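Long-range contacts in glycinin A3B4 subunit (Glycine max, PDB 2D5F), which probably serves as a seed storage protein, an 11S globulin of the cupin superfamily that assembles into hexamers: residues I144-T149 with F365-Q370; L386-V391 with H448-S453. One frame throughout, in Å; residues are numbered along the deposited sequence.

Contact 1. Residues I144-T149 with F365-Q370; sequences ISLLDT and FGLSAQ
Leu367 lies against Leu146 and Asp148, its branched end reaching from the second cupin domain to Leu146 near the end of strand 141-147 and to Asp148 just after it. Apolar contact comes first: CD2 of Leu367 meets CD1 of Leu146 at 4.1 Å, the two side chains crossing obliquely. Beside it Asp148 and Leu367 lie alongside one another, running opposite ways, with CB of Asp148 3.8 Å from CD1 of Leu367. The polar part is carried by water. In Asp148 a chi1 of -171° sets CG anti to the backbone N. One water donates both to OD2 of Asp148 and to the carbonyl O of Gly366, each at 2.7 Å. Asn151 ND2 also donates to OD2, so the same oxygen receives two hydrogen bonds. An alanine in place of Leu367 would probably open a gap over the Asp148 methylene and leave the CD1 methyl of Leu146 without this neighbour. Asp148 itself is the centre of an inverse gamma turn, closed by Thr149 N on Leu147 O. The arrangement is an interdomain seam of the bicupin fold, where a strand end and adjoining loops pack through side chains and a bridging water.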
# COMPACT_ATOMS: atom_id res chain seq x y z
N ILE B 144 -30.82 -12.79 1.36
CA ILE B 144 -30.84 -12.04 0.11
C ILE B 144 -29.41 -11.77 -0.32
O ILE B 144 -28.65 -11.10 0.38
CB ILE B 144 -31.60 -10.69 0.25
CG1 ILE B 144 -33.12 -10.93 0.23
CG2 ILE B 144 -31.25 -9.76 -0.90
CD1 ILE B 144 -33.65 -11.71 1.41
N SER B 145 -29.05 -12.28 -1.49
CA SER B 145 -27.69 -12.13 -1.99
C SER B 145 -27.51 -11.14 -3.12
O SER B 145 -28.21 -11.19 -4.13
CB SER B 145 -27.15 -13.49 -2.42
OG SER B 145 -25.86 -13.35 -2.98
N LEU B 146 -26.55 -10.24 -2.95
CA LEU B 146 -26.22 -9.27 -3.98
C LEU B 146 -25.10 -9.95 -4.77
O LEU B 146 -24.02 -10.20 -4.23
CB LEU B 146 -25.70 -7.97 -3.35
CG LEU B 146 -25.45 -6.76 -4.27
CD1 LEU B 146 -24.26 -7.01 -5.21
CD2 LEU B 146 -26.71 -6.46 -5.07
N LEU B 147 -25.39 -10.28 -6.03
CA LEU B 147 -24.41 -10.92 -6.91
C LEU B 147 -23.70 -9.81 -7.69
O LEU B 147 -24.23 -9.29 -8.67
CB LEU B 147 -25.10 -11.89 -7.88
CG LEU B 147 -25.56 -13.28 -7.39
CD1 LEU B 147 -26.51 -13.15 -6.22
CD2 LEU B 147 -26.25 -14.02 -8.53
N ASP B 148 -22.50 -9.46 -7.25
CA ASP B 148 -21.73 -8.40 -7.89
C ASP B 148 -21.07 -8.86 -9.20
O ASP B 148 -19.85 -8.94 -9.30
CB ASP B 148 -20.67 -7.89 -6.89
CG ASP B 148 -19.96 -6.64 -7.37
OD1 ASP B 148 -20.53 -5.88 -8.18
OD2 ASP B 148 -18.82 -6.40 -6.92
N THR B 149 -21.91 -9.14 -10.20
CA THR B 149 -21.45 -9.61 -11.51
C THR B 149 -20.49 -8.67 -12.24
O THR B 149 -19.62 -9.12 -12.98
CB THR B 149 -22.64 -9.88 -12.46
OG1 THR B 149 -23.51 -8.74 -12.46
CG2 THR B 149 -23.42 -11.11 -12.03
N PHE B 365 -13.13 -6.93 -2.68
CA PHE B 365 -14.37 -7.27 -3.37
C PHE B 365 -15.21 -6.09 -3.86
O PHE B 365 -16.21 -6.28 -4.55
CB PHE B 365 -15.22 -8.17 -2.49
CG PHE B 365 -14.47 -9.32 -1.90
CD1 PHE B 365 -13.51 -10.01 -2.66
CD2 PHE B 365 -14.70 -9.73 -0.59
CE1 PHE B 365 -12.81 -11.08 -2.12
CE2 PHE B 365 -14.00 -10.80 -0.04
CZ PHE B 365 -13.05 -11.48 -0.81
N GLY B 366 -14.80 -4.87 -3.51
CA GLY B 366 -15.52 -3.69 -3.95
C GLY B 366 -16.99 -3.60 -3.53
O GLY B 366 -17.84 -3.14 -4.30
N LEU B 367 -17.29 -4.02 -2.31
CA LEU B 367 -18.66 -3.97 -1.82
C LEU B 367 -18.78 -3.48 -0.39
O LEU B 367 -17.89 -3.70 0.42
CB LEU B 367 -19.31 -5.34 -1.92
CG LEU B 367 -19.71 -5.87 -3.29
CD1 LEU B 367 -20.03 -7.34 -3.18
CD2 LEU B 367 -20.92 -5.09 -3.81
N SER B 368 -19.89 -2.82 -0.09
CA SER B 368 -20.18 -2.35 1.25
C SER B 368 -21.69 -2.29 1.38
O SER B 368 -22.41 -2.57 0.42
CB SER B 368 -19.55 -0.97 1.51
OG SER B 368 -19.98 -0.02 0.56
N ALA B 369 -22.18 -1.93 2.55
CA ALA B 369 -23.62 -1.86 2.75
C ALA B 369 -24.00 -1.02 3.94
O ALA B 369 -23.16 -0.63 4.75
CB ALA B 369 -24.18 -3.27 2.92
N GLN B 370 -25.29 -0.72 4.02
CA GLN B 370 -25.84 0.03 5.14
C GLN B 370 -27.16 -0.63 5.51
O GLN B 370 -27.81 -1.25 4.67
CB GLN B 370 -26.07 1.50 4.79
CG GLN B 370 -24.78 2.31 4.68
CD GLN B 370 -25.03 3.79 4.49
OE1 GLN B 370 -25.78 4.18 3.60
NE2 GLN B 370 -24.40 4.61 5.32
O HOH W 1 -17.63 -3.96 -6.87

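Contact 2. Residues L386-V391 with H448-S453; sequences LNANSV and HNAVSS
Leu386 meets Val451 twice, by backbone and by side chain. Its N donates to the carbonyl O of Val451 at 2.9 Å, the N-H...O angle being 152° and the donor lying nearly along the C=O axis. Around this bond the packing is close. CB of Leu386 rests 3.8 Å from CG2 of Val451, the side chains set at a slant, while CD1 of Leu386 reaches past the carbonyl to CB of Ser453 at 3.7 Å. CG of Leu386 stands anti to its carbonyl carbon (chi1 -73°), beside the backbone N that makes the bond. Gly128 of the third subunit packs on the same leucine, and Leu386 O accepts from Gln426 NE2 of the same chain.

Asn387 and Val451, both only partly exposed, still pack closely; their side chains cross at about a right angle, the amide of Asn387 spanning the backbone from Asn449 to Val451. Contact thins toward Asn449, and the methyl CB atoms of Ala388 and Ala450 meet at 4.1 Å, a light apolar touch. Asn325 of the second subunit packs on both Asn449 and Val451.

The chemistry bonds one peptide group at both ends: the carbonyl of Val451 accepts from Leu386 N, whereas the N-H of the same group, on Ser452, donates to Glu324 OE1 of the second subunit. One short run of backbone thus joins parts of the second cupin domain and touches a neighbouring subunit, its bond to Leu386 flanked by apolar contacts.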
# COMPACT_ATOMS: atom_id res chain seq x y z
N LEU B 386 -21.53 9.34 -3.51
CA LEU B 386 -20.51 9.92 -4.35
C LEU B 386 -19.80 8.97 -5.29
O LEU B 386 -19.55 9.29 -6.45
CB LEU B 386 -19.44 10.59 -3.49
CG LEU B 386 -19.72 11.91 -2.77
CD1 LEU B 386 -20.83 11.76 -1.73
CD2 LEU B 386 -18.43 12.37 -2.11
N ASN B 387 -19.47 7.78 -4.78
CA ASN B 387 -18.69 6.82 -5.54
C ASN B 387 -19.25 5.41 -5.73
O ASN B 387 -18.47 4.47 -5.85
CB ASN B 387 -17.31 6.69 -4.88
CG ASN B 387 -17.39 6.15 -3.46
OD1 ASN B 387 -16.37 5.82 -2.84
ND2 ASN B 387 -18.61 6.07 -2.92
N ALA B 388 -20.57 5.25 -5.77
CA ALA B 388 -21.09 3.91 -5.95
C ALA B 388 -22.57 3.83 -6.30
O ALA B 388 -23.35 4.69 -5.91
CB ALA B 388 -20.84 3.09 -4.69
N ASN B 389 -22.92 2.81 -7.07
CA ASN B 389 -24.31 2.56 -7.39
C ASN B 389 -24.83 1.87 -6.14
O ASN B 389 -24.04 1.31 -5.37
CB ASN B 389 -24.46 1.61 -8.58
CG ASN B 389 -24.24 2.29 -9.91
OD1 ASN B 389 -24.68 3.42 -10.11
ND2 ASN B 389 -23.58 1.61 -10.83
N SER B 390 -26.13 1.90 -5.92
CA SER B 390 -26.69 1.27 -4.73
C SER B 390 -27.92 0.46 -5.08
O SER B 390 -28.59 0.73 -6.07
CB SER B 390 -27.09 2.34 -3.71
OG SER B 390 -25.96 3.06 -3.26
N VAL B 391 -28.21 -0.54 -4.25
CA VAL B 391 -29.39 -1.38 -4.45
C VAL B 391 -30.06 -1.58 -3.10
O VAL B 391 -29.50 -2.19 -2.18
CB VAL B 391 -29.03 -2.76 -5.04
CG1 VAL B 391 -30.31 -3.52 -5.38
CG2 VAL B 391 -28.16 -2.59 -6.28
N HIS B 448 -16.03 -0.71 -1.85
CA HIS B 448 -15.60 -1.23 -0.55
C HIS B 448 -15.73 -0.22 0.59
O HIS B 448 -15.78 -0.60 1.76
CB HIS B 448 -14.15 -1.73 -0.63
CG HIS B 448 -13.12 -0.63 -0.64
ND1 HIS B 448 -12.61 -0.08 0.52
CD2 HIS B 448 -12.50 0.01 -1.66
CE1 HIS B 448 -11.72 0.85 0.21
NE2 HIS B 448 -11.64 0.92 -1.11
N ASN B 449 -15.79 1.06 0.24
CA ASN B 449 -15.92 2.13 1.22
C ASN B 449 -16.76 3.24 0.59
O ASN B 449 -16.30 4.36 0.38
CB ASN B 449 -14.53 2.66 1.60
CG ASN B 449 -14.56 3.61 2.78
OD1 ASN B 449 -15.56 3.70 3.50
ND2 ASN B 449 -13.46 4.32 3.00
N ALA B 450 -18.01 2.91 0.28
CA ALA B 450 -18.93 3.85 -0.34
C ALA B 450 -19.19 5.03 0.59
O ALA B 450 -19.39 4.86 1.79
CB ALA B 450 -20.24 3.14 -0.67
N VAL B 451 -19.17 6.24 0.04
CA VAL B 451 -19.39 7.42 0.85
C VAL B 451 -20.58 8.19 0.32
O VAL B 451 -20.75 8.33 -0.89
CB VAL B 451 -18.15 8.35 0.87
CG1 VAL B 451 -16.94 7.60 1.39
CG2 VAL B 451 -17.86 8.88 -0.51
N SER B 452 -21.40 8.69 1.22
CA SER B 452 -22.57 9.45 0.83
C SER B 452 -22.51 10.85 1.43
O SER B 452 -21.68 11.15 2.29
CB SER B 452 -23.85 8.76 1.30
OG SER B 452 -23.94 8.83 2.71
N SER B 453 -23.40 11.71 0.95
CA SER B 453 -23.46 13.06 1.45
C SER B 453 -24.94 13.43 1.53
O SER B 453 -25.72 13.02 0.68
CB SER B 453 -22.74 14.01 0.49
OG SER B 453 -22.88 15.36 0.91

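Overall arrangement
From the N terminus, strand 141-147 of the first cupin domain ends just before Asp148, and contact 1 forms only 216 residues later, where the chain, already in the second domain, passes through helix 362-365 to strand 368-374. Contact 2 follows in series, opening at 386-391 and closing at 448-453 after an excursion that is mostly strand and without helix; the two loops neither nest nor cross. Contact 1 thus ties one domain to the other, whereas contact 2 is internal to the second domain and joins the entry of strand 390-395 to the approach of strand 452-454. Their centres lie about 12 Å apart, and they meet directly where Ser368 OG packs on Ala450 CB at 3.4 Å.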